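Local coordinates for dephospho-CoA kinase (Legionella pneumophila subsp. pneumophila, PDB 4TTR), which probably transfers the terminal phosphate of ATP to the 3'-hydroxyl of dephospho-CoA, the last step of coenzyme A biosynthesis, at residues Y17-T22 / Q205-E210; I65-S70 / R95-S100; L101-I106 / K132-Y137. One frame throughout, in Å; residues are numbered along the deposited sequence. Where two conformers were deposited one is given.

Contact 1 (Y17-T22 / Q205-E210)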
loop_
_atom_site.group_PDB
_atom_site.type_symbol
_atom_site.label_atom_id
_atom_site.label_comp_id
_atom_site.label_asym_id
_atom_site.label_seq_id
_atom_site.Cartn_x
_atom_site.Cartn_y
_atom_site.Cartn_z
ATOM N N TYR A 17 -13.404 0.263 -13.190
ATOM C CA TYR A 17 -12.354 -0.737 -13.336
ATOM C C TYR A 17 -11.184 -0.359 -12.430
ATOM O O TYR A 17 -10.477 0.615 -12.690
ATOM C CB TYR A 17 -11.904 -0.849 -14.796
ATOM C CG TYR A 17 -11.101 -2.099 -15.082
ATOM C CD1 TYR A 17 -9.769 -2.194 -14.699
ATOM C CD2 TYR A 17 -11.677 -3.188 -15.728
ATOM C CE1 TYR A 17 -9.031 -3.336 -14.950
ATOM C CE2 TYR A 17 -10.946 -4.335 -15.983
ATOM C CZ TYR A 17 -9.621 -4.402 -15.591
ATOM O OH TYR A 17 -8.880 -5.534 -15.839
ATOM N N SER A 18 -10.992 -1.137 -11.368
ATOM C CA SER A 18 -10.003 -0.815 -10.344
ATOM C C SER A 18 -8.891 -1.854 -10.251
ATOM O O SER A 18 -9.143 -3.060 -10.239
ATOM C CB SER A 18 -10.686 -0.674 -8.982
ATOM O OG SER A 18 -11.321 -1.881 -8.603
ATOM N N VAL A 19 -7.660 -1.363 -10.183
ATOM C CA VAL A 19 -6.484 -2.199 -10.027
ATOM C C VAL A 19 -5.877 -1.938 -8.656
ATOM O O VAL A 19 -5.515 -0.808 -8.336
ATOM C CB VAL A 19 -5.442 -1.914 -11.125
ATOM C CG1 VAL A 19 -4.170 -2.716 -10.891
ATOM C CG2 VAL A 19 -6.028 -2.208 -12.495
ATOM N N GLY A 20 -5.768 -2.988 -7.851
ATOM C CA GLY A 20 -5.129 -2.879 -6.555
ATOM C C GLY A 20 -3.621 -2.887 -6.697
ATOM O O GLY A 20 -3.062 -3.792 -7.309
ATOM N N LEU A 21 -2.970 -1.869 -6.142
ATOM C CA LEU A 21 -1.513 -1.787 -6.139
ATOM C C LEU A 21 -0.948 -2.193 -4.780
ATOM O O LEU A 21 -1.226 -1.556 -3.762
ATOM C CB LEU A 21 -1.053 -0.373 -6.500
ATOM C CG LEU A 21 0.450 -0.099 -6.363
ATOM C CD1 LEU A 21 1.252 -0.989 -7.291
ATOM C CD2 LEU A 21 0.760 1.361 -6.631
ATOM N N THR A 22 -0.165 -3.265 -4.777
ATOM C CA THR A 22 0.500 -3.743 -3.573
ATOM C C THR A 22 1.990 -3.877 -3.838
ATOM O O THR A 22 2.427 -3.902 -4.985
ATOM C CB THR A 22 -0.052 -5.107 -3.109
ATOM O OG1 THR A 22 0.193 -6.102 -4.113
ATOM C CG2 THR A 22 -1.532 -5.020 -2.846
ATOM N N GLN A 205 -1.000 -0.044 -20.695
ATOM C CA GLN A 205 -1.638 -0.414 -21.954
ATOM C C GLN A 205 -2.464 -1.691 -21.793
ATOM O O GLN A 205 -3.500 -1.851 -22.432
ATOM C CB GLN A 205 -0.592 -0.599 -23.059
ATOM C CG GLN A 205 0.182 0.667 -23.403
ATOM C CD GLN A 205 -0.712 1.790 -23.907
ATOM O OE1 GLN A 205 -1.729 1.547 -24.556
ATOM N NE2 GLN A 205 -0.335 3.028 -23.603
ATOM N N LYS A 206 -2.007 -2.597 -20.935
ATOM C CA LYS A 206 -2.756 -3.815 -20.650
ATOM C C LYS A 206 -4.078 -3.499 -19.948
ATOM O O LYS A 206 -5.120 -4.041 -20.306
ATOM C CB LYS A 206 -1.918 -4.759 -19.791
ATOM C CG LYS A 206 -2.513 -6.141 -19.601
ATOM C CD LYS A 206 -1.735 -6.916 -18.546
ATOM C CE LYS A 206 -2.005 -8.404 -18.632
ATOM N NZ LYS A 206 -1.207 -9.168 -17.639
ATOM N N TYR A 207 -4.033 -2.620 -18.951
ATOM C CA TYR A 207 -5.228 -2.260 -18.191
ATOM C C TYR A 207 -6.229 -1.478 -19.041
ATOM O O TYR A 207 -7.437 -1.688 -18.931
ATOM C CB TYR A 207 -4.851 -1.443 -16.949
ATOM C CG TYR A 207 -4.028 -2.198 -15.928
ATOM C CD1 TYR A 207 -4.268 -3.537 -15.661
ATOM C CD2 TYR A 207 -3.010 -1.566 -15.229
ATOM C CE1 TYR A 207 -3.519 -4.224 -14.726
ATOM C CE2 TYR A 207 -2.254 -2.245 -14.294
ATOM C CZ TYR A 207 -2.513 -3.573 -14.046
ATOM O OH TYR A 207 -1.758 -4.253 -13.114
ATOM N N LEU A 208 -5.730 -0.571 -19.877
ATOM C CA LEU A 208 -6.581 0.138 -20.831
ATOM C C LEU A 208 -7.324 -0.849 -21.727
ATOM O O LEU A 208 -8.526 -0.719 -21.945
ATOM C CB LEU A 208 -5.757 1.091 -21.700
ATOM C CG LEU A 208 -5.235 2.390 -21.083
ATOM C CD1 LEU A 208 -4.447 3.164 -22.127
ATOM C CD2 LEU A 208 -6.367 3.248 -20.530
ATOM N N ARG A 209 -6.592 -1.830 -22.241
ATOM C CA ARG A 209 -7.163 -2.824 -23.142
ATOM C C ARG A 209 -8.259 -3.627 -22.447
ATOM O O ARG A 209 -9.359 -3.771 -22.973
ATOM C CB ARG A 209 -6.068 -3.759 -23.662
ATOM C CG ARG A 209 -6.518 -4.690 -24.776
ATOM C CD ARG A 209 -5.417 -5.651 -25.200
ATOM N NE ARG A 209 -5.138 -6.659 -24.183
ATOM C CZ ARG A 209 -5.936 -7.685 -23.904
ATOM N NH1 ARG A 209 -7.079 -7.844 -24.559
ATOM N NH2 ARG A 209 -5.595 -8.552 -22.962
ATOM N N GLU A 210 -7.958 -4.139 -21.260
ATOM C CA GLU A 210 -8.896 -4.988 -20.535
ATOM C C GLU A 210 -10.096 -4.218 -19.980
ATOM O O GLU A 210 -11.200 -4.754 -19.923
ATOM C CB GLU A 210 -8.166 -5.720 -19.409
ATOM C CG GLU A 210 -7.509 -7.016 -19.874
ATOM C CD GLU A 210 -6.447 -7.531 -18.918
ATOM O OE1 GLU A 210 -6.075 -6.795 -17.980
ATOM O OE2 GLU A 210 -5.981 -8.676 -19.109
#
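Val19 covers one face of the Tyr207 ring, with one methyl over its middle and the other near the hydroxyl end. Val19 CG2 sits 3.8 Å from the centroid of the Tyr207 ring, only 7° off the ring normal, a textbook CH-pi contact. Val19 CG1 lies farther along the ring, 3.7 Å from Tyr207 CZ and 3.6 Å from Tyr207 OH. Having CG1 anti to the backbone N (chi1 176°) leaves CG2 beside that N, and this spreads the two methyls along the phenol, with the two side chains crossing at about a right angle. Strand 18-23 is the middle strand of the five-stranded parallel sheet of this P-loop kinase and runs into the predicted ATP-binding loop; helix 192-213, near the C-terminus, packs on one side of that sheet. Tyr121 meets the Tyr207 ring edge-to-face, and Leu142 of the next strand touches it too. Tyr17, two residues before Val19, slants past Glu210, its ring plane 30° from the carboxylate. Tyr17 OH rests 3.6 Å from Glu210 CB and 3.7 Å from Glu210 OE1, a packing contact without a hydrogen bond.

Contact 2 (I65-S70 / R95-S100)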
loop_
_atom_site.group_PDB
_atom_site.type_symbol
_atom_site.label_atom_id
_atom_site.label_comp_id
_atom_site.label_asym_id
_atom_site.label_seq_id
_atom_site.Cartn_x
_atom_site.Cartn_y
_atom_site.Cartn_z
ATOM N N ILE A 65 -5.522 5.741 20.332
ATOM C CA ILE A 65 -4.799 6.145 21.535
ATOM C C ILE A 65 -5.375 5.473 22.775
ATOM O O ILE A 65 -4.635 5.102 23.686
ATOM C CB ILE A 65 -4.823 7.675 21.699
ATOM C CG1 ILE A 65 -3.983 8.312 20.595
ATOM C CG2 ILE A 65 -4.284 8.101 23.069
ATOM C CD1 ILE A 65 -4.245 9.784 20.397
ATOM N N SER A 66 -6.692 5.311 22.820
ATOM C CA SER A 66 -7.322 4.631 23.942
ATOM C C SER A 66 -6.936 3.155 23.941
ATOM O O SER A 66 -6.741 2.551 24.996
ATOM C CB SER A 66 -8.843 4.786 23.887
ATOM O OG SER A 66 -9.449 3.679 23.244
ATOM N N HIS A 67 -6.815 2.581 22.749
ATOM C CA HIS A 67 -6.493 1.165 22.603
ATOM C C HIS A 67 -5.037 0.856 22.941
ATOM O O HIS A 67 -4.752 -0.036 23.741
ATOM C CB HIS A 67 -6.795 0.707 21.176
ATOM C CG HIS A 67 -6.606 -0.761 20.957
ATOM N ND1 HIS A 67 -7.519 -1.700 21.383
ATOM C CD2 HIS A 67 -5.608 -1.450 20.354
ATOM C CE1 HIS A 67 -7.094 -2.906 21.051
ATOM N NE2 HIS A 67 -5.936 -2.783 20.428
ATOM N N PHE A 68 -4.117 1.591 22.328
ATOM C CA PHE A 68 -2.696 1.327 22.502
ATOM C C PHE A 68 -2.114 2.067 23.699
ATOM O O PHE A 68 -1.068 1.684 24.218
ATOM C CB PHE A 68 -1.927 1.705 21.236
ATOM C CG PHE A 68 -2.202 0.802 20.067
ATOM C CD1 PHE A 68 -1.814 -0.529 20.094
ATOM C CD2 PHE A 68 -2.837 1.286 18.935
ATOM C CE1 PHE A 68 -2.062 -1.362 19.013
ATOM C CE2 PHE A 68 -3.088 0.459 17.852
ATOM C CZ PHE A 68 -2.701 -0.866 17.890
ATOM N N GLY A 69 -2.786 3.129 24.131
ATOM C CA GLY A 69 -2.359 3.868 25.306
ATOM C C GLY A 69 -1.473 5.050 24.965
ATOM O O GLY A 69 -1.247 5.355 23.799
ATOM N N SER A 70 -0.954 5.698 25.999
ATOM C CA SER A 70 -0.224 6.950 25.856
ATOM C C SER A 70 1.085 6.829 25.078
ATOM O O SER A 70 1.618 7.835 24.610
ATOM C CB SER A 70 0.066 7.528 27.244
ATOM O OG SER A 70 0.697 6.563 28.071
ATOM N N ARG A 95 -2.705 -5.749 14.110
ATOM C CA ARG A 95 -2.847 -5.368 12.713
ATOM C C ARG A 95 -4.297 -5.520 12.298
ATOM O O ARG A 95 -4.870 -4.631 11.669
ATOM C CB ARG A 95 -1.952 -6.212 11.803
ATOM C CG ARG A 95 -2.247 -5.990 10.331
ATOM C CD ARG A 95 -1.076 -6.345 9.448
ATOM N NE ARG A 95 -0.648 -7.723 9.649
ATOM C CZ ARG A 95 -1.294 -8.784 9.177
ATOM N NH1 ARG A 95 -2.414 -8.633 8.480
ATOM N NH2 ARG A 95 -0.823 -10.001 9.411
ATOM N N LEU A 96 -4.890 -6.649 12.668
ATOM C CA LEU A 96 -6.270 -6.932 12.314
ATOM C C LEU A 96 -7.223 -5.983 13.031
ATOM O O LEU A 96 -8.205 -5.528 12.444
ATOM C CB LEU A 96 -6.614 -8.386 12.640
ATOM C CG LEU A 96 -6.023 -9.398 11.650
ATOM C CD1 LEU A 96 -6.099 -10.812 12.199
ATOM C CD2 LEU A 96 -6.729 -9.322 10.303
ATOM N N TRP A 97 -6.930 -5.684 14.294
ATOM C CA TRP A 97 -7.759 -4.759 15.055
ATOM C C TRP A 97 -7.777 -3.401 14.364
ATOM O O TRP A 97 -8.837 -2.814 14.159
ATOM C CB TRP A 97 -7.256 -4.613 16.495
ATOM C CG TRP A 97 -8.066 -3.629 17.293
ATOM C CD1 TRP A 97 -9.173 -3.897 18.047
ATOM C CD2 TRP A 97 -7.844 -2.216 17.399
ATOM N NE1 TRP A 97 -9.648 -2.741 18.619
ATOM C CE2 TRP A 97 -8.851 -1.697 18.237
ATOM C CE3 TRP A 97 -6.891 -1.344 16.867
ATOM C CZ2 TRP A 97 -8.930 -0.344 18.556
ATOM C CZ3 TRP A 97 -6.972 -0.000 17.186
ATOM C CH2 TRP A 97 -7.984 0.486 18.023
ATOM N N LEU A 98 -6.596 -2.918 13.993
ATOM C CA LEU A 98 -6.468 -1.601 13.389
ATOM C C LEU A 98 -7.107 -1.567 12.004
ATOM O O LEU A 98 -7.703 -0.564 11.613
ATOM C CB LEU A 98 -4.996 -1.196 13.300
ATOM C CG LEU A 98 -4.723 0.210 12.763
ATOM C CD1 LEU A 98 -5.420 1.266 13.608
ATOM C CD2 LEU A 98 -3.229 0.487 12.698
ATOM N N GLU A 99 -6.985 -2.665 11.267
ATOM C CA GLU A 99 -7.562 -2.745 9.934
ATOM C C GLU A 99 -9.085 -2.769 10.037
ATOM O O GLU A 99 -9.776 -2.173 9.213
ATOM C CB GLU A 99 -7.037 -3.979 9.189
ATOM C CG GLU A 99 -7.275 -3.952 7.680
ATOM C CD GLU A 99 -8.688 -4.342 7.286
ATOM O OE1 GLU A 99 -9.304 -5.145 8.014
ATOM O OE2 GLU A 99 -9.181 -3.849 6.247
ATOM N N SER A 100 -9.607 -3.443 11.058
ATOM C CA SER A 100 -11.049 -3.491 11.272
ATOM C C SER A 100 -11.592 -2.124 11.667
ATOM O O SER A 100 -12.696 -1.756 11.273
ATOM C CB SER A 100 -11.410 -4.511 12.349
ATOM O OG SER A 100 -10.979 -5.810 11.986
#
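The imidazole of His67 lies flat on the six-membered ring of Trp97, with planes 9° apart and ring centroids at 3.6 Å. Trp97 CE2 stands over the centre of the imidazole, 3.4 Å above its plane. Seen from the indole, His67 CE1 is displaced toward the rim, 3.5 Å from Trp97 NE1, while His67 CG comes within 3.4 Å of Trp97 CZ2. The imidazole therefore extends from the benzene part toward the pyrrole part of the indole. Even His67 CB takes part, 3.4 Å from Trp97 CH2. Phe68 CE1 meets the imidazole edge in its plane, and one face of the Phe68 ring in turn receives His67 CD2 over its centre. Against Trp97 the Phe68 ring is steeply inclined, at 80°, touching through Phe68 CE2 and Trp97 CZ3 at 4.0 Å.

Both stacked side chains leave their helices with CG anti to the backbone N, and the two run antiparallel, face on face. The imidazole has a second hold: its NE2 is hydrogen-bonded to Glu94 OE2, which helps set the ring's rotation and might favour a positive charge on it. Ile87 of helix 81-90 also packs on Phe68. Gly69, with positive phi, is the first residue to leave the helical conformation after Phe68. The result is a three-member aromatic cluster at the surface, joining the end of helix 59-68 to the early turns of the long helix 92-115, away from the annotated ATP site.

Contact 3 (L101-I106 / K132-Y137)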
loop_
_atom_site.group_PDB
_atom_site.type_symbol
_atom_site.label_atom_id
_atom_site.label_comp_id
_atom_site.label_asym_id
_atom_site.label_seq_id
_atom_site.Cartn_x
_atom_site.Cartn_y
_atom_site.Cartn_z
ATOM N N LEU A 101 -10.815 -1.382 12.451
ATOM C CA LEU A 101 -11.224 -0.059 12.910
ATOM C C LEU A 101 -11.322 0.925 11.751
ATOM O O LEU A 101 -12.279 1.686 11.654
ATOM C CB LEU A 101 -10.238 0.476 13.956
ATOM C CG LEU A 101 -10.482 1.911 14.446
ATOM C CD1 LEU A 101 -11.650 1.963 15.415
ATOM C CD2 LEU A 101 -9.227 2.485 15.080
ATOM N N LEU A 102 -10.321 0.902 10.876
ATOM C CA LEU A 102 -10.198 1.900 9.822
ATOM C C LEU A 102 -10.955 1.536 8.548
ATOM O O LEU A 102 -11.286 2.414 7.756
ATOM C CB LEU A 102 -8.722 2.116 9.484
ATOM C CG LEU A 102 -7.850 2.657 10.617
ATOM C CD1 LEU A 102 -6.384 2.596 10.223
ATOM C CD2 LEU A 102 -8.248 4.077 10.983
ATOM N N HIS A 103 -11.230 0.251 8.352
ATOM C CA HIS A 103 -11.812 -0.221 7.095
ATOM C C HIS A 103 -13.113 0.492 6.703
ATOM O O HIS A 103 -13.259 0.901 5.553
ATOM C CB HIS A 103 -12.062 -1.732 7.156
ATOM C CG HIS A 103 -13.051 -2.214 6.139
ATOM N ND1 HIS A 103 -12.837 -2.098 4.782
ATOM C CD2 HIS A 103 -14.264 -2.796 6.280
ATOM C CE1 HIS A 103 -13.873 -2.597 4.132
ATOM N NE2 HIS A 103 -14.754 -3.027 5.018
ATOM N N PRO A 104 -14.058 0.648 7.652
ATOM C CA PRO A 104 -15.332 1.301 7.321
ATOM C C PRO A 104 -15.181 2.739 6.834
ATOM O O PRO A 104 -15.831 3.118 5.861
ATOM C CB PRO A 104 -16.096 1.270 8.648
ATOM C CG PRO A 104 -15.482 0.163 9.416
ATOM C CD PRO A 104 -14.041 0.176 9.047
ATOM N N VAL A 105 -14.344 3.526 7.503
ATOM C CA VAL A 105 -14.176 4.926 7.131
ATOM C C VAL A 105 -13.337 5.060 5.862
ATOM O O VAL A 105 -13.625 5.901 5.012
ATOM C CB VAL A 105 -13.532 5.766 8.268
ATOM C CG1 VAL A 105 -14.546 6.029 9.375
ATOM C CG2 VAL A 105 -12.280 5.096 8.828
ATOM N N ILE A 106 -12.312 4.227 5.721
ATOM C CA ILE A 106 -11.466 4.279 4.533
ATOM C C ILE A 106 -12.269 3.931 3.285
ATOM O O ILE A 106 -12.105 4.564 2.242
ATOM C CB ILE A 106 -10.256 3.331 4.659
ATOM C CG1 ILE A 106 -9.270 3.888 5.689
ATOM C CG2 ILE A 106 -9.556 3.151 3.310
ATOM C CD1 ILE A 106 -8.074 2.991 5.975
ATOM N N LYS A 132 -9.101 -9.386 1.429
ATOM C CA LYS A 132 -9.801 -9.446 0.150
ATOM C C LYS A 132 -11.276 -9.127 0.345
ATOM O O LYS A 132 -11.897 -8.480 -0.496
ATOM C CB LYS A 132 -9.652 -10.824 -0.501
ATOM C CG LYS A 132 -8.377 -11.567 -0.142
ATOM C CD LYS A 132 -8.120 -12.713 -1.098
ATOM C CE LYS A 132 -6.940 -12.405 -2.000
ATOM N NZ LYS A 132 -6.826 -13.376 -3.120
ATOM N N HIS A 133 -11.832 -9.581 1.466
ATOM C CA HIS A 133 -13.237 -9.344 1.779
ATOM C C HIS A 133 -13.532 -7.853 1.887
ATOM O O HIS A 133 -14.683 -7.433 1.776
ATOM C CB HIS A 133 -13.625 -10.049 3.083
ATOM C CG HIS A 133 -13.619 -11.544 2.990
ATOM N ND1 HIS A 133 -13.035 -12.225 1.941
ATOM C CD2 HIS A 133 -14.131 -12.491 3.811
ATOM C CE1 HIS A 133 -13.185 -13.524 2.124
ATOM N NE2 HIS A 133 -13.847 -13.713 3.252
ATOM N N HIS A 134 -12.490 -7.058 2.107
ATOM C CA HIS A 134 -12.632 -5.610 2.193
ATOM C C HIS A 134 -12.386 -4.945 0.836
ATOM O O HIS A 134 -12.754 -3.784 0.633
ATOM C CB HIS A 134 -11.675 -5.051 3.251
ATOM C CG HIS A 134 -12.054 -5.417 4.654
ATOM N ND1 HIS A 134 -11.412 -4.900 5.760
ATOM C CD2 HIS A 134 -13.011 -6.247 5.128
ATOM C CE1 HIS A 134 -11.962 -5.396 6.855
ATOM N NE2 HIS A 134 -12.932 -6.217 6.501
ATOM N N TYR A 135 -11.775 -5.691 -0.086
ATOM C CA TYR A 135 -11.548 -5.220 -1.452
ATOM C C TYR A 135 -12.007 -6.243 -2.493
ATOM O O TYR A 135 -11.222 -6.661 -3.345
ATOM C CB TYR A 135 -10.066 -4.901 -1.663
ATOM C CG TYR A 135 -9.564 -3.777 -0.789
ATOM C CD1 TYR A 135 -9.847 -2.456 -1.101
ATOM C CD2 TYR A 135 -8.808 -4.038 0.347
ATOM C CE1 TYR A 135 -9.397 -1.422 -0.308
ATOM C CE2 TYR A 135 -8.350 -3.009 1.148
ATOM C CZ TYR A 135 -8.648 -1.702 0.815
ATOM O OH TYR A 135 -8.198 -0.671 1.605
ATOM N N PRO A 136 -13.286 -6.645 -2.430
ATOM C CA PRO A 136 -13.837 -7.643 -3.350
ATOM C C PRO A 136 -14.128 -7.086 -4.742
ATOM O O PRO A 136 -14.466 -7.850 -5.646
ATOM C CB PRO A 136 -15.135 -8.062 -2.660
ATOM C CG PRO A 136 -15.569 -6.832 -1.945
ATOM C CD PRO A 136 -14.303 -6.171 -1.472
ATOM N N TYR A 137 -13.988 -5.774 -4.906
ATOM C CA TYR A 137 -14.385 -5.104 -6.142
ATOM C C TYR A 137 -13.231 -4.892 -7.123
ATOM O O TYR A 137 -13.432 -4.364 -8.216
ATOM C CB TYR A 137 -15.032 -3.752 -5.817
ATOM C CG TYR A 137 -14.243 -2.886 -4.854
ATOM C CD1 TYR A 137 -14.495 -2.927 -3.489
ATOM C CD2 TYR A 137 -13.259 -2.022 -5.312
ATOM C CE1 TYR A 137 -13.786 -2.136 -2.606
ATOM C CE2 TYR A 137 -12.544 -1.227 -4.437
ATOM C CZ TYR A 137 -12.811 -1.288 -3.087
ATOM O OH TYR A 137 -12.101 -0.500 -2.215
HETATM O O HOH W 1 -10.045 -1.436 4.442
#
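His103 reaches from helix 92-115 to lay its imidazole against that of His134, and the contact already begins at His103 CB, 3.5 Å from His134 ND1. His103 CG comes closer still, 3.2 Å from the same His134 ND1. Farther round the ring, His103 CE1 meets His134 CG and CB, each at 3.4 Å, and His103 CD2 lies over the centre of the His134 imidazole. His103 NE2, the far atom, ends 3.6 Å from His134 CG. Together these make a face-to-face stack, centroids 3.5 Å apart and planes at 15°. CG of His103 is swung anti to its main-chain nitrogen (chi1 161°), carrying the ring out toward the loop.

The two ND1 atoms come close across the stack, at an angle unsuited to a hydrogen bond; each has its own partner. His103 ND1 binds a water at its ring edge, and that water also makes a weak bond to Tyr135 OH; His134 ND1 is hydrogen-bonded to Glu99 OE2, one turn earlier on the helix carrying His103. That carboxylate may encourage His134 to carry a positive charge. The pair is a surface histidine stack fastening the connection between parallel strands 122-125 and 140-145 to the kinked middle of helix 92-115.

Overall arrangement
Helix 92-115 is common to contacts 2 and 3, whose centres are 16 Å apart; Glu99 of contact 2 probably hydrogen-bonds His134 of contact 3 and joins them. Along the chain contact 2 closes before contact 3 opens, and both fall between the two segments of contact 1, which brings strand 18-23 against the C-terminal helix 192-213. Contacts 1 and 2 sit on opposite sides of the chain's centre, 33 Å between centres. Contact 3 lies between, 19 Å from contact 1 by centres, and touches it where Ser18 packs on Tyr137. The set thus runs from the core sheet, whose middle strand leads into the predicted ATP-binding loop, through the loop leading to strand 140-145, out to the helices packed around helix 92-115.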